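Local structure of 3-oxoacyl-[acyl-carrier-protein] reductase (Sinorhizobium meliloti, 3U9L) at residues 155-158 with 159-162; 79-82 with 83-87. The protein probably catalyses the NADPH-dependent reduction of 3-oxoacyl-[acyl-carrier-protein] and belongs to the short-chain dehydrogenase/reductase family. One frame throughout, in Å; residues are numbered along the deposited sequence.

Contact 1: residues 155-158 with 159-162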
ATOM      1  N   PRO A 155      -5.796  12.041  -9.038  1.00 19.13           N
ATOM      2  CA  PRO A 155      -5.274  10.952  -9.857  1.00 19.00           C
ATOM      3  C   PRO A 155      -3.818  11.257 -10.263  1.00 18.58           C
ATOM      4  O   PRO A 155      -3.342  12.359  -9.995  1.00 19.08           O
ATOM      5  CB  PRO A 155      -6.195  10.994 -11.103  1.00 19.04           C
ATOM      6  CG  PRO A 155      -7.358  11.854 -10.707  1.00 20.08           C
ATOM      7  CD  PRO A 155      -6.850  12.809  -9.704  1.00 19.54           C
ATOM      8  N   TYR A 156      -3.149  10.345 -10.948  1.00 17.11           N
ATOM      9  CA  TYR A 156      -1.840  10.625 -11.562  1.00 17.95           C
ATOM     10  C   TYR A 156      -0.663  10.597 -10.642  1.00 18.71           C
ATOM     11  O   TYR A 156       0.399  11.116 -11.015  1.00 18.88           O
ATOM     12  CB  TYR A 156      -1.801  11.948 -12.411  1.00 17.65           C
ATOM     13  CG  TYR A 156      -2.311  11.757 -13.833  1.00 18.68           C
ATOM     14  CD1 TYR A 156      -3.323  10.848 -14.095  1.00 18.43           C
ATOM     15  CD2 TYR A 156      -1.830  12.536 -14.909  1.00 19.58           C
ATOM     16  CE1 TYR A 156      -3.835  10.664 -15.405  1.00 19.69           C
ATOM     17  CE2 TYR A 156      -2.348  12.359 -16.250  1.00 20.30           C
ATOM     18  CZ  TYR A 156      -3.340  11.414 -16.470  1.00 19.47           C
ATOM     19  OH  TYR A 156      -3.888  11.172 -17.707  1.00 20.23           O
ATOM     20  N   LEU A 157      -0.815   9.996  -9.460  1.00 18.11           N
ATOM     21  CA  LEU A 157       0.362   9.733  -8.614  1.00 19.03           C
ATOM     22  C   LEU A 157       0.359   8.269  -8.116  1.00 18.30           C
ATOM     23  O   LEU A 157       0.896   7.991  -7.054  1.00 18.50           O
ATOM     24  CB  LEU A 157       0.443  10.696  -7.418  1.00 18.58           C
ATOM     25  CG  LEU A 157       0.745  12.178  -7.726  1.00 20.68           C
ATOM     26  CD1 LEU A 157      -0.551  12.895  -7.982  1.00 20.19           C
ATOM     27  CD2 LEU A 157       1.560  12.846  -6.566  1.00 20.50           C
ATOM     28  N   ALA A 158      -0.198   7.346  -8.896  1.00 18.44           N
ATOM     29  CA  ALA A 158      -0.443   5.972  -8.389  1.00 17.33           C
ATOM     30  C   ALA A 158       0.758   5.269  -7.776  1.00 18.07           C
ATOM     31  O   ALA A 158       0.654   4.755  -6.687  1.00 17.67           O
ATOM     32  CB  ALA A 158      -1.172   5.074  -9.390  1.00 17.18           C
ATOM     33  N   PRO A 159       1.920   5.248  -8.456  1.00 19.55           N
ATOM     34  CA  PRO A 159       3.013   4.492  -7.817  1.00 18.79           C
ATOM     35  C   PRO A 159       3.441   5.065  -6.456  1.00 19.06           C
ATOM     36  O   PRO A 159       3.952   4.342  -5.600  1.00 18.99           O
ATOM     37  CB  PRO A 159       4.189   4.666  -8.793  1.00 18.91           C
ATOM     38  CG  PRO A 159       3.580   5.187 -10.093  1.00 19.98           C
ATOM     39  CD  PRO A 159       2.383   6.002  -9.642  1.00 20.34           C
ATOM     40  N   TYR A 160       3.289   6.368  -6.291  1.00 17.44           N
ATOM     41  CA  TYR A 160       3.594   7.051  -5.061  1.00 19.11           C
ATOM     42  C   TYR A 160       2.541   6.787  -3.967  1.00 18.64           C
ATOM     43  O   TYR A 160       2.882   6.372  -2.871  1.00 18.15           O
ATOM     44  CB  TYR A 160       3.741   8.563  -5.306  1.00 20.45           C
ATOM     45  CG  TYR A 160       3.910   9.333  -4.032  1.00 22.86           C
ATOM     46  CD1 TYR A 160       5.030   9.129  -3.206  1.00 24.89           C
ATOM     47  CD2 TYR A 160       2.943  10.224  -3.612  1.00 22.72           C
ATOM     48  CE1 TYR A 160       5.183   9.811  -2.017  1.00 25.23           C
ATOM     49  CE2 TYR A 160       3.087  10.924  -2.447  1.00 25.74           C
ATOM     50  CZ  TYR A 160       4.205  10.711  -1.639  1.00 27.63           C
ATOM     51  OH  TYR A 160       4.313  11.419  -0.451  1.00 27.73           O
ATOM     52  N   PHE A 161       1.287   7.077  -4.258  1.00 17.91           N
ATOM     53  CA  PHE A 161       0.182   6.830  -3.344  1.00 17.35           C
ATOM     54  C   PHE A 161       0.113   5.344  -2.942  1.00 18.43           C
ATOM     55  O   PHE A 161      -0.202   5.067  -1.824  1.00 16.48           O
ATOM     56  CB  PHE A 161      -1.156   7.260  -3.971  1.00 18.10           C
ATOM     57  CG  PHE A 161      -1.352   8.795  -4.059  1.00 20.15           C
ATOM     58  CD1 PHE A 161      -0.495   9.649  -3.415  1.00 19.70           C
ATOM     59  CD2 PHE A 161      -2.442   9.330  -4.751  1.00 20.34           C
ATOM     60  CE1 PHE A 161      -0.684  11.043  -3.464  1.00 22.14           C
ATOM     61  CE2 PHE A 161      -2.646  10.725  -4.811  1.00 21.26           C
ATOM     62  CZ  PHE A 161      -1.773  11.567  -4.151  1.00 19.78           C
ATOM     63  N   ALA A 162       0.339   4.410  -3.881  1.00 17.09           N
ATOM     64  CA  ALA A 162       0.428   2.989  -3.536  1.00 16.07           C
ATOM     65  C   ALA A 162       1.496   2.751  -2.455  1.00 16.10           C
ATOM     66  O   ALA A 162       1.275   2.056  -1.449  1.00 16.27           O
ATOM     67  CB  ALA A 162       0.800   2.191  -4.779  1.00 16.00           C
TER
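At the start of a helix, the carbonyl of the N-cap residue Leu157 takes the N-H of Phe161 nearly straight (O to N 3.0 Å, 169° at the hydrogen) and that of Tyr160 only weakly, while Ala158 O accepts Ala162 N at 2.8 Å. Pro159 sits in this first turn, where no amide hydrogen is needed. Leu157 CB rests on the centre of one face of the Phe161 ring, a CH-pi contact 3.9 Å from the centroid and 5° off the ring normal. Phe161 reaches this place because its CG stands anti to the carbonyl carbon (chi1 -73°), which turns the ring back toward the N-cap. The sequence around Tyr160 matches the YxxxK motif of short-chain dehydrogenases, whose tyrosine is the catalytic one, so Tyr160 probably has that part here. The Tyr160 and Leu157 side chains lie side by side, Tyr160 CD2 4.2 Å from Leu157 CD2; the Tyr160 side chain also touches Asn118 of helix 108-136. Reduced to an alanine, Phe161 would probably no longer support Leu157 CB, and Gln173 of the second subunit would lose a packing partner. That same Gln173 accepts a weak hydrogen bond from Leu157 N, and Glu177 of the second subunit a firmer one from Tyr156 N.

Contact 2: residues 79-82 with 83-87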
ATOM      1  N   ASP A  79      25.197   1.514  13.475  1.00 27.28           N
ATOM      2  CA  ASP A  79      26.385   1.250  14.306  1.00 28.59           C
ATOM      3  C   ASP A  79      27.117   2.496  14.786  1.00 28.33           C
ATOM      4  O   ASP A  79      27.602   2.518  15.927  1.00 27.04           O
ATOM      5  CB  ASP A  79      27.344   0.373  13.553  1.00 30.37           C
ATOM      6  CG  ASP A  79      26.787  -0.980  13.359  1.00 34.85           C
ATOM      7  OD1 ASP A  79      25.953  -1.387  14.229  1.00 37.62           O
ATOM      8  OD2 ASP A  79      27.163  -1.640  12.370  1.00 36.26           O
ATOM      9  N   GLN A  80      27.185   3.542  13.942  1.00 27.60           N
ATOM     10  CA  GLN A  80      27.825   4.785  14.430  1.00 30.39           C
ATOM     11  C   GLN A  80      27.110   5.447  15.618  1.00 27.69           C
ATOM     12  O   GLN A  80      27.737   5.817  16.615  1.00 27.83           O
ATOM     13  CB  GLN A  80      28.058   5.793  13.301  1.00 31.81           C
ATOM     14  CG  GLN A  80      29.319   5.440  12.509  1.00 36.46           C
ATOM     15  CD  GLN A  80      29.402   6.164  11.166  1.00 44.87           C
ATOM     16  OE1 GLN A  80      28.521   6.958  10.810  1.00 43.19           O
ATOM     17  NE2 GLN A  80      30.465   5.875  10.400  1.00 49.08           N
ATOM     18  N   ILE A  81      25.795   5.589  15.494  1.00 26.32           N
ATOM     19  CA  ILE A  81      24.969   6.148  16.540  1.00 25.59           C
ATOM     20  C   ILE A  81      25.048   5.314  17.817  1.00 26.39           C
ATOM     21  O   ILE A  81      25.243   5.839  18.901  1.00 28.14           O
ATOM     22  CB  ILE A  81      23.492   6.262  16.076  1.00 25.24           C
ATOM     23  CG1 ILE A  81      23.392   7.287  14.923  1.00 27.28           C
ATOM     24  CG2 ILE A  81      22.614   6.691  17.236  1.00 24.53           C
ATOM     25  CD1 ILE A  81      21.998   7.458  14.339  1.00 24.69           C
ATOM     26  N   ILE A  82      24.903   4.015  17.697  1.00 25.71           N
ATOM     27  CA  ILE A  82      24.924   3.149  18.897  1.00 27.51           C
ATOM     28  C   ILE A  82      26.318   3.177  19.576  1.00 27.70           C
ATOM     29  O   ILE A  82      26.425   3.431  20.757  1.00 26.78           O
ATOM     30  CB  ILE A  82      24.477   1.725  18.527  1.00 28.02           C
ATOM     31  CG1 ILE A  82      23.017   1.765  18.016  1.00 24.26           C
ATOM     32  CG2 ILE A  82      24.699   0.720  19.713  1.00 25.64           C
ATOM     33  CD1 ILE A  82      21.974   2.103  19.092  1.00 23.12           C
ATOM     34  N   GLY A  83      27.382   3.033  18.792  1.00 29.36           N
ATOM     35  CA  GLY A  83      28.739   3.217  19.321  1.00 30.99           C
ATOM     36  C   GLY A  83      28.984   4.554  20.004  1.00 30.86           C
ATOM     37  O   GLY A  83      29.728   4.643  20.945  1.00 33.88           O
ATOM     38  N   GLU A  84      28.340   5.610  19.529  1.00 32.33           N
ATOM     39  CA  GLU A  84      28.497   6.925  20.140  1.00 30.81           C
ATOM     40  C   GLU A  84      27.581   7.158  21.346  1.00 32.33           C
ATOM     41  O   GLU A  84      28.020   7.715  22.348  1.00 31.32           O
ATOM     42  CB  GLU A  84      28.220   8.013  19.117  1.00 32.37           C
ATOM     43  CG  GLU A  84      28.256   9.395  19.690  1.00 32.51           C
ATOM     44  CD  GLU A  84      29.707   9.905  19.907  1.00 39.34           C
ATOM     45  OE1 GLU A  84      30.696   9.158  19.590  1.00 38.35           O
ATOM     46  OE2 GLU A  84      29.844  11.073  20.372  1.00 40.96           O
ATOM     47  N   ASP A  85      26.311   6.749  21.242  1.00 29.69           N
ATOM     48  CA  ASP A  85      25.286   7.177  22.195  1.00 30.57           C
ATOM     49  C   ASP A  85      24.696   6.006  22.992  1.00 28.31           C
ATOM     50  O   ASP A  85      24.006   6.194  23.996  1.00 28.14           O
ATOM     51  CB  ASP A  85      24.168   7.948  21.456  1.00 30.59           C
ATOM     52  CG  ASP A  85      24.647   9.303  20.894  1.00 32.05           C
ATOM     53  OD1 ASP A  85      25.171  10.116  21.671  1.00 34.35           O
ATOM     54  OD2 ASP A  85      24.475   9.566  19.688  1.00 32.82           O
ATOM     55  N   GLY A  86      24.945   4.789  22.542  1.00 28.09           N
ATOM     56  CA  GLY A  86      24.424   3.639  23.270  1.00 28.69           C
ATOM     57  C   GLY A  86      22.986   3.214  22.862  1.00 26.93           C
ATOM     58  O   GLY A  86      22.610   2.066  23.091  1.00 26.11           O
ATOM     59  N   ARG A  87      22.213   4.118  22.253  1.00 25.45           N
ATOM     60  CA  ARG A  87      20.803   3.825  21.967  1.00 24.68           C
ATOM     61  C   ARG A  87      20.201   4.821  20.981  1.00 25.33           C
ATOM     62  O   ARG A  87      20.809   5.880  20.680  1.00 24.67           O
ATOM     63  CB  ARG A  87      20.015   3.882  23.269  1.00 24.37           C
ATOM     64  CG  ARG A  87      19.970   5.328  23.840  1.00 25.12           C
ATOM     65  CD  ARG A  87      19.400   5.361  25.270  1.00 27.42           C
ATOM     66  NE  ARG A  87      18.919   6.719  25.569  1.00 28.64           N
ATOM     67  CZ  ARG A  87      19.693   7.704  26.028  1.00 30.82           C
ATOM     68  NH1 ARG A  87      19.173   8.912  26.237  1.00 31.03           N
ATOM     69  NH2 ARG A  87      20.983   7.485  26.283  1.00 29.48           N
TER
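The carboxylate of Asp85 lies beside the Ile81 side chain, its OD2 4.2 Å from Ile81 CG2, and Ile81 O stands well off the carboxylate plane. Asp85 CG is anti to its carbonyl carbon (chi1 -68°), a rotation that brings the acid back along the helix toward Ile81; beyond the two segments OD2 is hydrogen-bonded to Tyr33 OH. The other flat group, the guanidinium of Arg87, leads away from the helix, and its NE makes a salt bridge to Asp89. The last turn of helix 71-85 runs out here. Gly83 N bonds Asp79 O at 2.9 Å, Glu84 N bonds Gln80 O at 3.0 Å, and Ile81 O takes Asp85 N at 2.7 Å together with a weak second bond from Glu84 N. Gly86 N closes the last turn on Ile82 O, also at 2.7 Å. Gly86 then leaves the helix with a positive phi of 87°, at which a side chain would press on the carbonyl oxygen of Asp85. Past this glycine the chain passes close to Ile82, whose bent chi2 (-69°) puts CD1 3.5 Å from Arg87 CA. Ile81 CG2 meets the same residue more loosely, at its carbonyl oxygen. Ile81 itself packs on Leu9, Tyr33 and Leu64, seating the helix on the parallel sheet of this Rossmann fold, while Ile82 touches His132 of helix 108-136. Acidic groups at the carboxyl end of a helix, where carbonyl oxygens gather, are likely to be disfavoured electrostatically; the Tyr33 hydroxyl and the long, weak ion pairs of Asp85 and Glu84 with Arg31 probably offset part of that cost.

In the fold
Contact 2 comes first along the chain, at the carboxyl end of helix 71-85, which joins strands 61-65 and 90-93; contact 1 opens helix 158-179, between strands 139-144 and 183-190. Their centres are 37 Å apart, on opposite sides of the chain's centre, and their nearest atoms about 23 Å, with no touch. Both lie on helices that connect strands of the seven-stranded parallel Rossmann sheet, and helix 108-136 neighbours both, meeting contact 1 near its start and contact 2 near its end. Contact 2 is a surface contact that ends its helix; contact 1 is a buried one that begins the helix probably carrying the catalytic tyrosine and facing the second subunit.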